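Local coordinates for fibronectin-binding protein (Streptococcus pyogenes, PDB 5A0L) that binds its host covalently through an internal thioester, acting as a surface adhesin, at residues I99-Y104 with N182-G187; N110-M115 with A178-K183; N105-N110 with N122-T127. All coordinates share one frame; numbering follows the deposited sequence. Where two conformers were deposited one is given.

Interaction 1. Residues I99-Y104 with N182-G187; sequences ILNVIY and NKIPSG
Tyr104 and Ile184 mark the closest backbone approach, 6.7 Å from CA to CA, where the last turns of helix 92-105 meet an irregular loop. In this thioester domain the loop leads from helix 176-179 to strand 191-195 of the antiparallel barrel, so the contact lies where helical part and barrel are joined. No direct hydrogen bond crosses it; the segments meet through apolar contacts and three bridging waters. The Tyr104 ring extends from the helix with CG anti to the backbone N (chi1 -169°), and one face receives Ile184 CA and Pro185 CD as CH-pi donors, CD lying 4.1 Å from the ring centroid and shifted toward the rim. Ile184 CG2 rests beside the root of the ring, 3.6 Å from Tyr104 CD2, while Ile184 CD1 meets Leu100 CD1, one turn earlier in the helix, at 4.0 Å. Tyr188 meets Tyr104 edge-to-face. Asn101, whose ND2 is held by Lys97 O one turn earlier, turns OD1 to two donating waters: one passes on to Asn182 O, the other accepts from Ile184 N. A third water, near the ring plane, lies 2.6 Å from Tyr104 OH and donates to Lys183 O at 2.8 Å.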
loop_
_atom_site.group_PDB
_atom_site.type_symbol
_atom_site.label_atom_id
_atom_site.label_comp_id
_atom_site.label_asym_id
_atom_site.label_seq_id
_atom_site.Cartn_x
_atom_site.Cartn_y
_atom_site.Cartn_z
ATOM N N ILE A 99 -7.112 -5.357 6.660
ATOM C CA ILE A 99 -6.040 -5.027 5.744
ATOM C C ILE A 99 -6.084 -5.946 4.512
ATOM O O ILE A 99 -5.906 -5.437 3.375
ATOM C CB ILE A 99 -4.695 -5.055 6.472
ATOM C CG1 ILE A 99 -4.610 -3.833 7.429
ATOM C CG2 ILE A 99 -3.514 -5.081 5.500
ATOM C CD1 ILE A 99 -3.515 -3.866 8.440
ATOM N N LEU A 100 -6.292 -7.247 4.715
ATOM C CA LEU A 100 -6.367 -8.142 3.560
ATOM C C LEU A 100 -7.460 -7.729 2.578
ATOM O O LEU A 100 -7.263 -7.756 1.366
ATOM C CB LEU A 100 -6.565 -9.581 3.996
ATOM C CG LEU A 100 -5.487 -10.275 4.782
ATOM C CD1 LEU A 100 -5.907 -11.666 5.181
ATOM C CD2 LEU A 100 -4.196 -10.311 4.049
ATOM N N ASN A 101 -8.635 -7.354 3.114
ATOM C CA ASN A 101 -9.727 -6.988 2.252
ATOM C C ASN A 101 -9.490 -5.661 1.546
ATOM O O ASN A 101 -9.915 -5.494 0.389
ATOM C CB ASN A 101 -11.063 -7.049 2.984
ATOM C CG ASN A 101 -11.614 -8.458 3.067
ATOM O OD1 ASN A 101 -12.354 -8.897 2.168
ATOM N ND2 ASN A 101 -11.249 -9.193 4.115
ATOM N N VAL A 102 -8.819 -4.707 2.192
ATOM C CA VAL A 102 -8.426 -3.490 1.494
ATOM C C VAL A 102 -7.543 -3.788 0.278
ATOM O O VAL A 102 -7.792 -3.328 -0.842
ATOM C CB VAL A 102 -7.708 -2.499 2.430
ATOM C CG1 VAL A 102 -7.012 -1.394 1.649
ATOM C CG2 VAL A 102 -8.702 -1.921 3.420
ATOM N N ILE A 103 -6.508 -4.599 0.492
ATOM C CA ILE A 103 -5.563 -4.875 -0.591
ATOM C C ILE A 103 -6.269 -5.654 -1.716
ATOM O O ILE A 103 -6.044 -5.355 -2.897
ATOM C CB ILE A 103 -4.312 -5.605 -0.067
ATOM C CG1 ILE A 103 -3.479 -4.698 0.853
ATOM C CG2 ILE A 103 -3.484 -6.170 -1.178
ATOM C CD1 ILE A 103 -2.824 -3.555 0.160
ATOM N N TYR A 104 -7.074 -6.656 -1.367
ATOM C CA TYR A 104 -7.708 -7.473 -2.380
ATOM C C TYR A 104 -8.648 -6.640 -3.274
ATOM O O TYR A 104 -8.831 -6.955 -4.464
ATOM C CB TYR A 104 -8.466 -8.625 -1.701
ATOM C CG TYR A 104 -8.943 -9.684 -2.659
ATOM C CD1 TYR A 104 -8.041 -10.354 -3.497
ATOM C CD2 TYR A 104 -10.301 -10.070 -2.700
ATOM C CE1 TYR A 104 -8.485 -11.310 -4.408
ATOM C CE2 TYR A 104 -10.729 -11.054 -3.586
ATOM C CZ TYR A 104 -9.822 -11.690 -4.411
ATOM O OH TYR A 104 -10.226 -12.633 -5.355
ATOM N N ASN A 182 -17.129 -10.785 -4.186
ATOM C CA ASN A 182 -15.952 -11.631 -4.408
ATOM C C ASN A 182 -15.079 -11.570 -3.140
ATOM O O ASN A 182 -14.566 -10.509 -2.786
ATOM C CB ASN A 182 -15.204 -11.181 -5.654
ATOM C CG ASN A 182 -16.047 -11.317 -6.911
ATOM O OD1 ASN A 182 -16.752 -12.326 -7.099
ATOM N ND2 ASN A 182 -16.038 -10.293 -7.749
ATOM N N LYS A 183 -14.957 -12.709 -2.462
ATOM C CA LYS A 183 -14.268 -12.826 -1.191
ATOM C C LYS A 183 -12.794 -13.186 -1.395
ATOM O O LYS A 183 -12.401 -13.781 -2.422
ATOM C CB LYS A 183 -14.911 -13.929 -0.346
ATOM C CG LYS A 183 -16.418 -13.877 -0.194
ATOM C CD LYS A 183 -16.884 -12.609 0.487
ATOM C CE LYS A 183 -18.378 -12.640 0.684
ATOM N NZ LYS A 183 -18.884 -11.403 1.312
ATOM N N ILE A 184 -11.967 -12.856 -0.409
ATOM C CA ILE A 184 -10.569 -13.259 -0.498
ATOM C C ILE A 184 -10.462 -14.786 -0.636
ATOM O O ILE A 184 -11.246 -15.543 -0.029
ATOM C CB ILE A 184 -9.699 -12.739 0.677
ATOM C CG1 ILE A 184 -10.120 -13.317 2.031
ATOM C CG2 ILE A 184 -9.653 -11.208 0.672
ATOM C CD1 ILE A 184 -9.143 -12.985 3.170
ATOM N N PRO A 185 -9.499 -15.247 -1.451
ATOM C CA PRO A 185 -9.367 -16.687 -1.675
ATOM C C PRO A 185 -8.857 -17.427 -0.461
ATOM O O PRO A 185 -8.216 -16.843 0.415
ATOM C CB PRO A 185 -8.402 -16.800 -2.859
ATOM C CG PRO A 185 -7.694 -15.511 -2.931
ATOM C CD PRO A 185 -8.576 -14.463 -2.285
ATOM N N SER A 186 -9.142 -18.716 -0.407
ATOM C CA SER A 186 -8.599 -19.581 0.604
ATOM C C SER A 186 -7.090 -19.451 0.549
ATOM O O SER A 186 -6.499 -19.505 -0.521
ATOM C CB SER A 186 -8.977 -21.041 0.336
ATOM O OG SER A 186 -8.534 -21.859 1.389
ATOM N N GLY A 187 -6.481 -19.241 1.703
ATOM C CA GLY A 187 -5.014 -19.163 1.802
ATOM C C GLY A 187 -4.404 -17.818 1.426
ATOM O O GLY A 187 -3.183 -17.677 1.394
HETATM O O HOH W 1 -13.285 -8.845 -0.811
HETATM O O HOH W 2 -13.361 -11.366 1.535
HETATM O O HOH W 3 -12.738 -13.415 -5.164
#

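Interaction 2. Residues N110-M115 with A178-K183; sequences NANGFM and ATAANK
Asn112 turns the OD1 and ND2 end of its side-chain amide to Asn182, nearly coplanar with the bonds it makes, and grips both backbone polar atoms, N and O. Asn112 OD1 accepts from Asn182 N at 2.9 Å, with the donor in the carbonyl plane on a lone pair; Asn112 ND2 gives a nearly straight bond (171°) to Asn182 O at 3.0 Å, again in plane and on a lone pair. With both ends of the amide engaged, its flip state is well defined. The torsions serve this: CG stands anti to the carbonyl carbon (chi1 -71°) and chi2 of -80° turns the amide toward 178-183. ND2 also donates to Asn105 OD1 in helix 92-105, and OD1 takes a further hydrogen from a water that accepts from Ala181 N. Ala180 CB packs 3.6 Å from Asn112 ND2. Asn112 is the third residue of a type I beta turn, Asn110 to Gly113, in the linker between helices 92-105 and 120-135; the partner is the chain just past helix 176-179. Asn182 returns the grip: its ND2 donates to Ala111 O at 3.0 Å, the donor tilted out of that carbonyl plane. On the turn side, Asn110 OD1 accepts Met115 N, the donor sitting above its carbonyl plane. Lys183 curls back, its NZ donating to Ala180 O at 2.7 Å and also to Glu177 O, where the ammonium probably offsets the negative end of helix 176-179.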
loop_
_atom_site.group_PDB
_atom_site.type_symbol
_atom_site.label_atom_id
_atom_site.label_comp_id
_atom_site.label_asym_id
_atom_site.label_seq_id
_atom_site.Cartn_x
_atom_site.Cartn_y
_atom_site.Cartn_z
ATOM N N ASN A 110 -8.149 -5.495 -7.380
ATOM C CA ASN A 110 -9.416 -4.868 -7.801
ATOM C C ASN A 110 -10.537 -5.878 -7.872
ATOM O O ASN A 110 -11.328 -5.907 -8.848
ATOM C CB ASN A 110 -9.231 -4.165 -9.153
ATOM C CG ASN A 110 -10.451 -3.381 -9.565
ATOM O OD1 ASN A 110 -11.197 -2.882 -8.717
ATOM N ND2 ASN A 110 -10.631 -3.204 -10.892
ATOM N N ALA A 111 -10.695 -6.699 -6.826
ATOM C CA ALA A 111 -11.510 -7.918 -6.996
ATOM C C ALA A 111 -12.996 -7.649 -7.181
ATOM O O ALA A 111 -13.676 -8.520 -7.750
ATOM C CB ALA A 111 -11.333 -8.849 -5.802
ATOM N N ASN A 112 -13.480 -6.497 -6.721
ATOM C CA ASN A 112 -14.884 -6.147 -6.830
ATOM C C ASN A 112 -15.137 -4.911 -7.685
ATOM O O ASN A 112 -16.224 -4.351 -7.679
ATOM C CB ASN A 112 -15.536 -6.062 -5.436
ATOM C CG ASN A 112 -15.666 -7.420 -4.831
ATOM O OD1 ASN A 112 -16.596 -8.159 -5.171
ATOM N ND2 ASN A 112 -14.742 -7.786 -3.945
ATOM N N GLY A 113 -14.106 -4.503 -8.435
ATOM C CA GLY A 113 -14.250 -3.405 -9.370
ATOM C C GLY A 113 -14.187 -2.031 -8.803
ATOM O O GLY A 113 -14.421 -1.040 -9.512
ATOM N N PHE A 114 -13.804 -1.917 -7.510
ATOM C CA PHE A 114 -13.765 -0.570 -6.935
ATOM C C PHE A 114 -12.845 0.387 -7.687
ATOM O O PHE A 114 -13.074 1.596 -7.693
ATOM C CB PHE A 114 -13.294 -0.546 -5.491
ATOM C CG PHE A 114 -14.172 -1.276 -4.504
ATOM C CD1 PHE A 114 -15.396 -1.841 -4.834
ATOM C CD2 PHE A 114 -13.693 -1.435 -3.202
ATOM C CE1 PHE A 114 -16.142 -2.511 -3.869
ATOM C CE2 PHE A 114 -14.420 -2.101 -2.250
ATOM C CZ PHE A 114 -15.644 -2.664 -2.590
ATOM N N MET A 115 -11.760 -0.185 -8.239
ATOM C CA MET A 115 -10.715 0.546 -8.978
ATOM C C MET A 115 -11.052 0.815 -10.444
ATOM O O MET A 115 -10.276 1.479 -11.126
ATOM C CB MET A 115 -9.362 -0.205 -8.973
ATOM C CG MET A 115 -8.682 -0.466 -7.627
ATOM S SD MET A 115 -8.225 0.979 -6.640
ATOM C CE MET A 115 -9.744 1.035 -5.696
ATOM N N ALA A 178 -18.052 -8.333 4.467
ATOM C CA ALA A 178 -19.374 -8.915 4.509
ATOM C C ALA A 178 -20.160 -8.632 3.238
ATOM O O ALA A 178 -20.913 -9.488 2.780
ATOM C CB ALA A 178 -20.148 -8.383 5.718
ATOM N N THR A 179 -20.019 -7.424 2.685
ATOM C CA THR A 179 -20.831 -7.019 1.553
ATOM C C THR A 179 -20.192 -7.235 0.166
ATOM O O THR A 179 -20.908 -7.303 -0.850
ATOM C CB THR A 179 -21.242 -5.558 1.701
ATOM O OG1 THR A 179 -20.079 -4.747 1.773
ATOM C CG2 THR A 179 -22.048 -5.338 2.965
ATOM N N ALA A 180 -18.879 -7.382 0.096
ATOM C CA ALA A 180 -18.225 -7.594 -1.187
ATOM C C ALA A 180 -18.642 -8.961 -1.715
ATOM O O ALA A 180 -18.627 -9.946 -1.002
ATOM C CB ALA A 180 -16.737 -7.537 -1.017
ATOM N N ALA A 181 -19.007 -9.022 -2.993
ATOM C CA ALA A 181 -19.407 -10.301 -3.538
ATOM C C ALA A 181 -18.258 -11.288 -3.691
ATOM O O ALA A 181 -18.388 -12.492 -3.456
ATOM C CB ALA A 181 -20.114 -10.095 -4.857
ATOM N N ASN A 182 -17.129 -10.785 -4.186
ATOM C CA ASN A 182 -15.952 -11.631 -4.408
ATOM C C ASN A 182 -15.079 -11.570 -3.140
ATOM O O ASN A 182 -14.566 -10.509 -2.786
ATOM C CB ASN A 182 -15.204 -11.181 -5.654
ATOM C CG ASN A 182 -16.047 -11.317 -6.911
ATOM O OD1 ASN A 182 -16.752 -12.326 -7.099
ATOM N ND2 ASN A 182 -16.038 -10.293 -7.749
ATOM N N LYS A 183 -14.957 -12.709 -2.462
ATOM C CA LYS A 183 -14.268 -12.826 -1.191
ATOM C C LYS A 183 -12.794 -13.186 -1.395
ATOM O O LYS A 183 -12.401 -13.781 -2.422
ATOM C CB LYS A 183 -14.911 -13.929 -0.346
ATOM C CG LYS A 183 -16.418 -13.877 -0.194
ATOM C CD LYS A 183 -16.884 -12.609 0.487
ATOM C CE LYS A 183 -18.378 -12.640 0.684
ATOM N NZ LYS A 183 -18.884 -11.403 1.312
HETATM O O HOH W 4 -19.149 -6.878 -5.020
#

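Interaction 3. Residues N105-N110 with N122-T127; sequences NGYKSN and NAILVT
Tyr107 sets its ring against Ala123 and Ile124 of helix 120-135, with Lys108 on the other side of the ring plane. Lys108 CB lies 3.9 Å above the ring, over its centre; the peptide bond between Tyr107 and Lys108 is cis, which brings this carbon back across its neighbour's face. On the helix side the approach is oblique. Ile124 CG1 comes to 3.4 Å from Tyr107 CD2, and its CD1 lies nearest CE2 on the same flank, while Ala123 CB meets Tyr107 CD1 on the other flank at 3.9 Å. The methyl and the isoleucine branch both lie on the same side of the ring plane, toward its two flanks. This is the connection between helices 92-105 and 120-135 of the thioester domain: the chain leaves helical phi/psi at Gly106 and packs against the second of them. Tyr107 CG lies anti to the backbone N (chi1 -178°), pointing the ring toward 122-127. Strand 45-49 of the barrel adds further contacts, its Tyr48 OH bonding Tyr107 O and its Gln46 touching both Tyr107 and Ile124. Gly106, without a side chain, lets its CA come to 3.5 Å from Thr127 OG1. Within the loop, Asn110 N bonds back to Gly106 O. The single direct hydrogen bond across the contact is almost straight (170°): Tyr107 N gives its hydrogen to Thr127 OG1 at 3.0 Å. That hydroxyl in turn donates to Ala123 O at 2.8 Å, arriving from the face of the carbonyl plane opposite to the helical Thr127 N.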
loop_
_atom_site.group_PDB
_atom_site.type_symbol
_atom_site.label_atom_id
_atom_site.label_comp_id
_atom_site.label_asym_id
_atom_site.label_seq_id
_atom_site.Cartn_x
_atom_site.Cartn_y
_atom_site.Cartn_z
ATOM N N ASN A 105 -9.223 -5.590 -2.695
ATOM C CA ASN A 105 -10.133 -4.712 -3.395
ATOM C C ASN A 105 -9.500 -3.502 -4.074
ATOM O O ASN A 105 -10.143 -2.832 -4.881
ATOM C CB ASN A 105 -11.273 -4.298 -2.485
ATOM C CG ASN A 105 -12.260 -5.400 -2.353
ATOM O OD1 ASN A 105 -13.045 -5.624 -3.294
ATOM N ND2 ASN A 105 -12.188 -6.203 -1.279
ATOM N N GLY A 106 -8.248 -3.217 -3.718
ATOM C CA GLY A 106 -7.508 -2.073 -4.235
ATOM C C GLY A 106 -6.605 -2.468 -5.395
ATOM O O GLY A 106 -6.784 -3.491 -6.048
ATOM N N TYR A 107 -5.626 -1.615 -5.672
ATOM C CA TYR A 107 -4.717 -1.845 -6.813
ATOM C C TYR A 107 -3.679 -2.887 -6.409
ATOM O O TYR A 107 -3.060 -2.750 -5.335
ATOM C CB TYR A 107 -4.052 -0.557 -7.201
ATOM C CG TYR A 107 -3.148 -0.674 -8.394
ATOM C CD1 TYR A 107 -3.639 -0.560 -9.689
ATOM C CD2 TYR A 107 -1.802 -0.938 -8.231
ATOM C CE1 TYR A 107 -2.799 -0.680 -10.773
ATOM C CE2 TYR A 107 -0.960 -1.044 -9.308
ATOM C CZ TYR A 107 -1.449 -0.905 -10.588
ATOM O OH TYR A 107 -0.611 -1.003 -11.670
ATOM N N LYS A 108 -3.442 -3.960 -7.183
ATOM C CA LYS A 108 -3.945 -4.208 -8.536
ATOM C C LYS A 108 -5.072 -5.252 -8.601
ATOM O O LYS A 108 -5.719 -5.395 -9.635
ATOM C CB LYS A 108 -2.774 -4.672 -9.436
ATOM C CG LYS A 108 -2.972 -4.578 -10.932
ATOM C CD LYS A 108 -1.666 -4.799 -11.692
ATOM C CE LYS A 108 -1.884 -4.766 -13.187
ATOM N N SER A 109 -5.330 -6.000 -7.530
ATOM C CA SER A 109 -6.321 -7.082 -7.641
ATOM C C SER A 109 -7.729 -6.608 -7.953
ATOM O O SER A 109 -8.449 -7.278 -8.690
ATOM C CB SER A 109 -6.358 -7.949 -6.374
ATOM O OG SER A 109 -5.242 -8.802 -6.297
ATOM N N ASN A 110 -8.149 -5.495 -7.380
ATOM C CA ASN A 110 -9.416 -4.868 -7.801
ATOM C C ASN A 110 -10.537 -5.878 -7.872
ATOM O O ASN A 110 -11.328 -5.907 -8.848
ATOM C CB ASN A 110 -9.231 -4.165 -9.153
ATOM C CG ASN A 110 -10.451 -3.381 -9.565
ATOM O OD1 ASN A 110 -11.197 -2.882 -8.717
ATOM N ND2 ASN A 110 -10.631 -3.204 -10.892
ATOM N N ASN A 122 -3.319 6.874 -9.688
ATOM C CA ASN A 122 -4.422 7.284 -8.820
ATOM C C ASN A 122 -4.994 6.110 -7.994
ATOM O O ASN A 122 -5.425 6.324 -6.852
ATOM C CB ASN A 122 -5.538 7.939 -9.634
ATOM C CG ASN A 122 -5.141 9.276 -10.207
ATOM O OD1 ASN A 122 -4.336 9.996 -9.621
ATOM N ND2 ASN A 122 -5.727 9.626 -11.365
ATOM N N ALA A 123 -5.002 4.923 -8.576
ATOM C CA ALA A 123 -5.517 3.741 -7.898
ATOM C C ALA A 123 -4.567 3.374 -6.756
ATOM O O ALA A 123 -5.014 2.975 -5.654
ATOM C CB ALA A 123 -5.691 2.604 -8.868
ATOM N N ILE A 124 -3.263 3.446 -7.014
ATOM C CA ILE A 124 -2.258 3.240 -5.949
ATOM C C ILE A 124 -2.489 4.283 -4.850
ATOM O O ILE A 124 -2.478 3.946 -3.663
ATOM C CB ILE A 124 -0.848 3.339 -6.558
ATOM C CG1 ILE A 124 -0.560 2.129 -7.446
ATOM C CG2 ILE A 124 0.215 3.448 -5.466
ATOM C CD1 ILE A 124 0.657 2.272 -8.326
ATOM N N LEU A 125 -2.696 5.527 -5.221
ATOM C CA LEU A 125 -2.881 6.589 -4.240
ATOM C C LEU A 125 -4.107 6.338 -3.363
ATOM O O LEU A 125 -4.053 6.535 -2.128
ATOM C CB LEU A 125 -2.930 7.940 -4.934
ATOM C CG LEU A 125 -3.067 9.170 -4.077
ATOM C CD1 LEU A 125 -1.945 9.275 -3.049
ATOM C CD2 LEU A 125 -3.078 10.394 -5.025
ATOM N N VAL A 126 -5.212 5.936 -3.974
ATOM C CA VAL A 126 -6.410 5.583 -3.197
ATOM C C VAL A 126 -6.130 4.429 -2.243
ATOM O O VAL A 126 -6.461 4.503 -1.044
ATOM C CB VAL A 126 -7.585 5.263 -4.127
ATOM C CG1 VAL A 126 -8.745 4.635 -3.374
ATOM C CG2 VAL A 126 -8.042 6.504 -4.851
ATOM N N THR A 127 -5.536 3.373 -2.746
ATOM C CA THR A 127 -5.288 2.195 -1.936
ATOM C C THR A 127 -4.350 2.533 -0.786
ATOM O O THR A 127 -4.538 2.077 0.348
ATOM C CB THR A 127 -4.727 1.050 -2.782
ATOM O OG1 THR A 127 -5.598 0.804 -3.910
ATOM C CG2 THR A 127 -4.611 -0.217 -2.007
#

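How the interactions relate
All three contacts gather around the C-terminal end of helix 92-105 and the linker behind it. Interactions 1 and 2, with centres about 9 Å apart, share Asn182 and Lys183, and are tied together by Tyr104 O and Ala111 N at 3.0 Å, probably a hydrogen bond. Interactions 2 and 3 share Asn110, where their first segments join; Asn112 ND2 and Asn105 OD1, 2.8 Å apart, link them again. Interaction 3 is the buried member, about 8 Å from the chain centre, whereas interaction 2 lies at the surface, about 17 Å out. No zinc ion is close: the side chains of Ala180 and Ile124 each stay about 11 Å from a bound one.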